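Local coordinates for protein enoyl-CoA hydratase/isomerase (Mycobacterium avium, PDB 3P5M) that probably catalyses hydration or isomerisation of enoyl-coenzyme A thioesters, as a member of the crotonase superfamily, at residues Val16-Leu21 with Asp189-Val194; Glu37-Ile42 with Val85-Ser90; Ala97-Ala102 with Ser109-Cys114. All blocks are in the same frame, centred on the assembly; numbering follows the deposited sequence.

Overall arrangement
Following the chain from the N terminus, strand 16-21 opens contact 1, which closes only when helix 183-195 arrives, so it encloses most of the fold. Inside that loop lie the other two contacts, in series: contact 2 closes between helix 32-47 and helix 74-90 before contact 3 opens, and contact 3 then joins strand 95-99 to helix 106-113 over a short connection. Contacts 1 and 3 both reach the main sheet. Contact 2 lies against strand 16-21 through Ile19, which packs on Leu38 and Ile42, and against helix 106-113 through Ile88, which packs on Leu110. Together they tie the sheet of this crotonase-type domain to four of its helices.

Contact 1: residues Val16-Leu21 with Asp189-Val194; sequences VLRIRL and DVLRSV
Helix 183-195 packs here on the main sheet of the crotonase fold, with Leu191 set against Val16 at the start of strand 16-21. Their CA atoms are 7.7 Å apart, the nearest pair between the two segments, and both side chains point across the gap to meet tip to tip. Strand alternation explains the choice of residues: Val16 points at this helix and the end of Arg18 reaches Leu191, whereas Leu17 and Ile19 pack on helix 32-47, so the sheet is covered by different helices on its two faces. Leu191 has CG anti to its own N (chi1 -165°), which carries the isobutyl fork out from the helix; beyond Val16 it also rests on Leu55 of the adjacent strand 53-58.

Arg18 supplies the flank. Its chain runs extended from CG to NE and brings one face of the guanidinium over Leu191 CD2, with Arg18 NH2 3.7 Å from that methyl. This is a van der Waals contact of the guanidinium face with a methyl, and the charge is answered on its own side of the contact: Arg18 NE forms a salt bridge with Asp13 of the neighbouring strand 8-13, which should limit its freedom to swing off the leucine.

The fit is tight at one point, since Val16 CG2 approaches Leu191 CG to 3.5 Å. Val16 CG1 lies against both prongs of the fork, 3.7 Å from Leu191 CD1 and 3.6 Å from Leu191 CD2.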
# COMPACT_ATOMS: atom_id res chain seq x y z
N VAL B 16 -5.21 35.66 5.47
CA VAL B 16 -4.56 34.66 6.31
C VAL B 16 -3.80 35.31 7.46
O VAL B 16 -3.03 36.26 7.24
CB VAL B 16 -3.52 33.80 5.50
CG1 VAL B 16 -2.75 32.84 6.43
CG2 VAL B 16 -4.19 33.04 4.34
N LEU B 17 -4.00 34.79 8.68
CA LEU B 17 -3.18 35.18 9.82
C LEU B 17 -2.04 34.17 9.91
O LEU B 17 -2.30 32.99 10.15
CB LEU B 17 -3.96 35.17 11.16
CG LEU B 17 -3.20 35.62 12.41
CD1 LEU B 17 -2.77 37.10 12.31
CD2 LEU B 17 -4.02 35.42 13.71
N ARG B 18 -0.81 34.63 9.73
CA ARG B 18 0.36 33.75 9.88
C ARG B 18 0.97 33.85 11.28
O ARG B 18 1.47 34.90 11.69
CB ARG B 18 1.43 34.01 8.82
CG ARG B 18 0.92 34.01 7.41
CD ARG B 18 2.00 34.46 6.42
NE ARG B 18 1.67 33.98 5.07
CZ ARG B 18 2.18 32.89 4.50
NH1 ARG B 18 3.08 32.15 5.12
NH2 ARG B 18 1.79 32.56 3.28
N ILE B 19 0.95 32.73 11.99
CA ILE B 19 1.55 32.65 13.29
C ILE B 19 2.75 31.72 13.12
O ILE B 19 2.58 30.56 12.74
CB ILE B 19 0.57 32.05 14.33
CG1 ILE B 19 -0.75 32.86 14.36
CG2 ILE B 19 1.27 31.93 15.68
CD1 ILE B 19 -1.63 32.68 15.61
N ARG B 20 3.94 32.26 13.34
CA ARG B 20 5.18 31.50 13.27
C ARG B 20 5.77 31.38 14.66
O ARG B 20 5.95 32.39 15.35
CB ARG B 20 6.21 32.13 12.30
N LEU B 21 6.02 30.13 15.07
CA LEU B 21 6.79 29.86 16.29
C LEU B 21 8.19 30.32 15.94
O LEU B 21 8.70 29.99 14.87
CB LEU B 21 6.76 28.37 16.64
CG LEU B 21 5.48 27.73 17.15
CD1 LEU B 21 4.33 27.87 16.19
CD2 LEU B 21 5.73 26.25 17.44
N ASP B 189 -1.00 26.55 -2.05
CA ASP B 189 -2.25 26.19 -2.73
C ASP B 189 -3.36 25.99 -1.74
O ASP B 189 -4.42 26.57 -1.90
CB ASP B 189 -2.09 24.94 -3.57
CG ASP B 189 -1.27 25.17 -4.84
OD1 ASP B 189 -0.87 26.31 -5.14
OD2 ASP B 189 -1.02 24.18 -5.56
N VAL B 190 -3.12 25.18 -0.70
CA VAL B 190 -4.14 24.87 0.31
C VAL B 190 -4.55 26.15 1.10
O VAL B 190 -5.72 26.40 1.33
CB VAL B 190 -3.63 23.71 1.23
CG1 VAL B 190 -4.46 23.57 2.54
CG2 VAL B 190 -3.61 22.40 0.46
N LEU B 191 -3.57 26.94 1.52
CA LEU B 191 -3.88 28.16 2.25
C LEU B 191 -4.72 29.12 1.37
O LEU B 191 -5.77 29.62 1.80
CB LEU B 191 -2.60 28.83 2.72
CG LEU B 191 -2.71 29.92 3.79
CD1 LEU B 191 -3.27 29.36 5.14
CD2 LEU B 191 -1.33 30.61 3.96
N ARG B 192 -4.29 29.35 0.13
CA ARG B 192 -5.09 30.16 -0.78
C ARG B 192 -6.54 29.67 -0.85
O ARG B 192 -7.48 30.46 -0.69
CB ARG B 192 -4.48 30.25 -2.20
CG ARG B 192 -5.47 30.80 -3.30
CD ARG B 192 -5.04 30.42 -4.77
NE ARG B 192 -4.59 29.01 -4.84
CZ ARG B 192 -5.39 27.95 -4.93
NH1 ARG B 192 -6.72 28.09 -5.01
NH2 ARG B 192 -4.85 26.73 -4.97
N SER B 193 -6.73 28.39 -1.11
CA SER B 193 -8.07 27.87 -1.35
C SER B 193 -9.01 27.92 -0.11
O SER B 193 -10.17 28.35 -0.19
CB SER B 193 -8.00 26.47 -1.90
OG SER B 193 -9.27 25.90 -1.70
N VAL B 194 -8.49 27.47 1.03
CA VAL B 194 -9.17 27.54 2.32
C VAL B 194 -9.53 29.00 2.76
O VAL B 194 -10.69 29.28 3.06
CB VAL B 194 -8.33 26.78 3.37
CG1 VAL B 194 -8.84 26.97 4.78
CG2 VAL B 194 -8.34 25.32 3.04

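Contact 2: residues Glu37-Ile42 with Val85-Ser90; sequences ELSVHI and VRAITS
Arg86 O, one residue before the Ala87 and Ile88 that receive Ile42, is approached by two donors of its own helix. The hydroxyl of Thr89 gives it a hydrogen bond, Thr89 OG1 to Arg86 O at 3.0 Å, with a strongly bent C=O...donor angle of 114° and the donor tilted out of the carbonyl plane. The second is a weak bond from the backbone N of Ser90. Both belong to the last turn of helix 74-90, and Thr89 also packs on Arg150 of a second subunit.

The contact itself is a nearly parallel helix pair. The axes of 37-42 and 85-90 come within 9.2 Å at a crossing angle of 16°, as expected where each helix follows a strand of the parallel part of a crotonase sheet. Ile42 carries the contact. Its CB is directed at helix 85-90, and CG2, anti to the backbone N (chi1 of CG1 -52°), is the branch that lies on the Ala87-Ile88 peptide, with Ile42 CG2 3.8 Å from Ala87 O and 4.2 Å from Ala87 CB. The other branch crosses Ile88 at a slant, Ile42 CD1 lying 4.1 Å from Ile88 CG1. One turn earlier, Ser39 OG flanks the alanine methyl, 4.3 Å from Ala87 CB.

On the same helix as Ile42, His41 NE2 donates to Glu37 OE2 at 3.1 Å, the oxygen lying near the imidazole plane but being met from above the carboxylate plane.

These polar bonds stay on their own helix, Ile88 O also takes Lys206 NZ, and the facing surfaces meet by dispersion, consistent with a close approach to the Ala87-Ile88 peptide beside a small side chain.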
# COMPACT_ATOMS: atom_id res chain seq x y z
N GLU B 37 1.25 33.53 24.85
CA GLU B 37 1.31 34.41 23.69
C GLU B 37 0.59 33.82 22.47
O GLU B 37 -0.26 34.47 21.86
CB GLU B 37 2.78 34.72 23.35
CG GLU B 37 2.96 35.69 22.16
CD GLU B 37 2.67 37.14 22.50
OE1 GLU B 37 2.39 37.44 23.67
OE2 GLU B 37 2.73 37.99 21.60
N LEU B 38 0.95 32.59 22.13
CA LEU B 38 0.35 31.88 21.02
C LEU B 38 -1.18 31.87 21.12
O LEU B 38 -1.90 32.14 20.16
CB LEU B 38 0.91 30.46 21.01
CG LEU B 38 0.54 29.43 19.93
CD1 LEU B 38 0.66 30.02 18.55
CD2 LEU B 38 1.43 28.19 20.06
N SER B 39 -1.66 31.54 22.32
CA SER B 39 -3.08 31.30 22.57
C SER B 39 -3.98 32.55 22.32
O SER B 39 -5.12 32.39 21.84
CB SER B 39 -3.26 30.77 24.00
OG SER B 39 -4.63 30.66 24.34
N VAL B 40 -3.47 33.75 22.63
CA VAL B 40 -4.29 34.95 22.47
C VAL B 40 -4.38 35.34 21.00
O VAL B 40 -5.45 35.75 20.52
CB VAL B 40 -3.83 36.17 23.32
CG1 VAL B 40 -4.00 35.88 24.83
CG2 VAL B 40 -2.39 36.61 22.97
N HIS B 41 -3.25 35.20 20.29
CA HIS B 41 -3.21 35.40 18.86
C HIS B 41 -4.16 34.47 18.13
O HIS B 41 -4.70 34.85 17.11
CB HIS B 41 -1.79 35.29 18.32
CG HIS B 41 -0.95 36.48 18.64
ND1 HIS B 41 -1.28 37.75 18.23
CD2 HIS B 41 0.21 36.59 19.34
CE1 HIS B 41 -0.36 38.60 18.66
NE2 HIS B 41 0.55 37.92 19.33
N ILE B 42 -4.38 33.28 18.67
CA ILE B 42 -5.37 32.37 18.08
C ILE B 42 -6.81 32.83 18.30
O ILE B 42 -7.62 32.87 17.37
CB ILE B 42 -5.25 30.93 18.60
CG1 ILE B 42 -3.81 30.41 18.47
CG2 ILE B 42 -6.28 30.01 17.89
CD1 ILE B 42 -3.46 29.91 17.15
N VAL B 85 -4.35 24.21 22.56
CA VAL B 85 -5.05 23.17 21.79
C VAL B 85 -6.57 23.43 21.76
O VAL B 85 -7.20 23.32 20.72
CB VAL B 85 -4.72 21.75 22.33
CG1 VAL B 85 -5.70 20.71 21.72
CG2 VAL B 85 -3.23 21.42 22.09
N ARG B 86 -7.13 23.78 22.90
CA ARG B 86 -8.55 24.09 22.96
C ARG B 86 -8.92 25.29 22.09
O ARG B 86 -9.89 25.22 21.37
CB ARG B 86 -9.07 24.24 24.39
CG ARG B 86 -10.57 24.66 24.45
CD ARG B 86 -11.58 23.66 23.78
NE ARG B 86 -11.84 22.47 24.60
CZ ARG B 86 -12.76 21.53 24.34
NH1 ARG B 86 -13.56 21.63 23.27
NH2 ARG B 86 -12.88 20.48 25.16
N ALA B 87 -8.13 26.36 22.16
CA ALA B 87 -8.33 27.55 21.30
C ALA B 87 -8.30 27.27 19.79
O ALA B 87 -9.12 27.82 19.02
CB ALA B 87 -7.31 28.62 21.67
N ILE B 88 -7.36 26.44 19.34
CA ILE B 88 -7.34 26.06 17.93
C ILE B 88 -8.60 25.25 17.56
O ILE B 88 -9.25 25.53 16.56
CB ILE B 88 -6.06 25.24 17.56
CG1 ILE B 88 -4.79 26.10 17.66
CG2 ILE B 88 -6.18 24.69 16.19
CD1 ILE B 88 -3.48 25.27 17.96
N THR B 89 -8.95 24.24 18.34
CA THR B 89 -10.12 23.41 17.99
C THR B 89 -11.44 24.20 18.08
O THR B 89 -12.44 23.86 17.40
CB THR B 89 -10.25 22.14 18.87
OG1 THR B 89 -10.36 22.50 20.25
CG2 THR B 89 -9.04 21.22 18.71
N SER B 90 -11.43 25.27 18.87
CA SER B 90 -12.63 26.03 19.16
C SER B 90 -12.77 27.28 18.29
O SER B 90 -13.89 27.76 18.12
CB SER B 90 -12.70 26.38 20.66
OG SER B 90 -13.81 27.23 20.90

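Contact 3: residues Ala97-Ala102 with Ser109-Cys114; sequences AGVHGA and SLALAC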
# COMPACT_ATOMS: atom_id res chain seq x y z
N ALA B 97 -1.75 23.78 9.94
CA ALA B 97 -0.36 23.58 10.32
C ALA B 97 0.49 23.23 9.07
O ALA B 97 0.21 22.26 8.40
CB ALA B 97 -0.25 22.49 11.41
N GLY B 98 1.49 24.04 8.75
CA GLY B 98 2.46 23.63 7.75
C GLY B 98 3.62 23.09 8.55
O GLY B 98 4.30 23.83 9.24
N VAL B 99 3.81 21.79 8.51
CA VAL B 99 4.82 21.15 9.37
C VAL B 99 6.04 20.69 8.55
O VAL B 99 5.95 19.79 7.69
CB VAL B 99 4.24 19.92 10.10
CG1 VAL B 99 5.30 19.26 10.98
CG2 VAL B 99 3.04 20.31 10.96
N HIS B 100 7.18 21.30 8.83
CA HIS B 100 8.44 20.81 8.25
C HIS B 100 9.27 20.34 9.45
O HIS B 100 9.04 20.78 10.58
CB HIS B 100 9.14 21.92 7.45
CG HIS B 100 9.88 22.88 8.32
ND1 HIS B 100 9.25 23.70 9.23
CD2 HIS B 100 11.22 23.11 8.46
CE1 HIS B 100 10.16 24.40 9.90
NE2 HIS B 100 11.36 24.06 9.45
N GLY B 101 10.20 19.43 9.24
CA GLY B 101 11.02 18.96 10.35
C GLY B 101 10.25 18.37 11.53
O GLY B 101 9.12 17.85 11.38
N ALA B 102 10.87 18.48 12.71
CA ALA B 102 10.35 17.82 13.92
C ALA B 102 9.08 18.47 14.46
O ALA B 102 9.02 19.69 14.61
CB ALA B 102 11.46 17.77 15.01
N SER B 109 1.13 17.43 19.43
CA SER B 109 -0.19 17.82 19.88
C SER B 109 -0.69 19.08 19.13
O SER B 109 -1.84 19.12 18.67
CB SER B 109 -0.15 18.10 21.38
OG SER B 109 0.45 17.02 22.09
N LEU B 110 0.20 20.08 19.01
CA LEU B 110 -0.10 21.38 18.37
C LEU B 110 -0.55 21.23 16.90
O LEU B 110 -1.60 21.78 16.47
CB LEU B 110 1.15 22.26 18.43
CG LEU B 110 1.16 23.70 17.93
CD1 LEU B 110 0.13 24.51 18.67
CD2 LEU B 110 2.55 24.24 18.26
N ALA B 111 0.27 20.54 16.12
CA ALA B 111 -0.00 20.32 14.70
C ALA B 111 -1.34 19.58 14.60
O ALA B 111 -2.22 19.97 13.83
CB ALA B 111 1.11 19.48 14.09
N LEU B 112 -1.52 18.55 15.41
CA LEU B 112 -2.72 17.69 15.29
C LEU B 112 -4.01 18.31 15.81
O LEU B 112 -5.12 17.89 15.45
CB LEU B 112 -2.46 16.32 15.91
CG LEU B 112 -1.25 15.56 15.36
CD1 LEU B 112 -1.23 14.13 15.88
CD2 LEU B 112 -1.24 15.54 13.82
N ALA B 113 -3.92 19.36 16.61
CA ALA B 113 -5.10 20.13 16.97
C ALA B 113 -5.67 20.91 15.77
O ALA B 113 -6.87 21.24 15.73
CB ALA B 113 -4.78 21.07 18.13
N CYS B 114 -4.84 21.18 14.77
CA CYS B 114 -5.27 21.98 13.62
C CYS B 114 -6.26 21.23 12.73
O CYS B 114 -6.31 20.00 12.73
CB CYS B 114 -4.06 22.46 12.81
SG CYS B 114 -2.94 23.45 13.80
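Ala97 sets its methyl over the CA of Ala111 and against the sulfur of Cys114, within a beta-alpha-beta unit of the crotonase fold: strand 95-99, helix 106-113 and then strand 116-119, which runs parallel beside the first. The backbone evidence for that pairing is direct, since Ala97 bonds to Leu116 and Val118. The helix lies close to its strand, the CA atoms of Ala97 and Ala111 being 5.5 Å apart, consistent with small residues on both sides, the methyl of Ala97 lying on the backbone of Ala111.

Ala97 CB is 3.9 Å from Ala111 CA and 4.3 Å from Ala111 CB. Two residues along the strand, Val99 points to the same side and covers the other part of the alanine. The valine has CG1 anti to its N (chi1 180°), leaving CG2 as the branch that touches: Val99 CG2 to Ala111 CB is 3.8 Å. Val99 also touches Phe63, Val117 and Phe125.

In related enzymes the N-terminal end of the corresponding helix contributes a peptide N-H to the oxyanion hole; the contact here holds the later part of this helix against strand 95-99. Nearby, Leu112 O accepts a hydrogen bond from Arg150 NH2 of a second subunit, which links the same helix to the assembly.

As the chain leaves the helix, Cys114 N bonds to Ala111 O at 3.0 Å, and the thiol returns to the strand with Cys114 SG 3.7 Å from Ala97 CB.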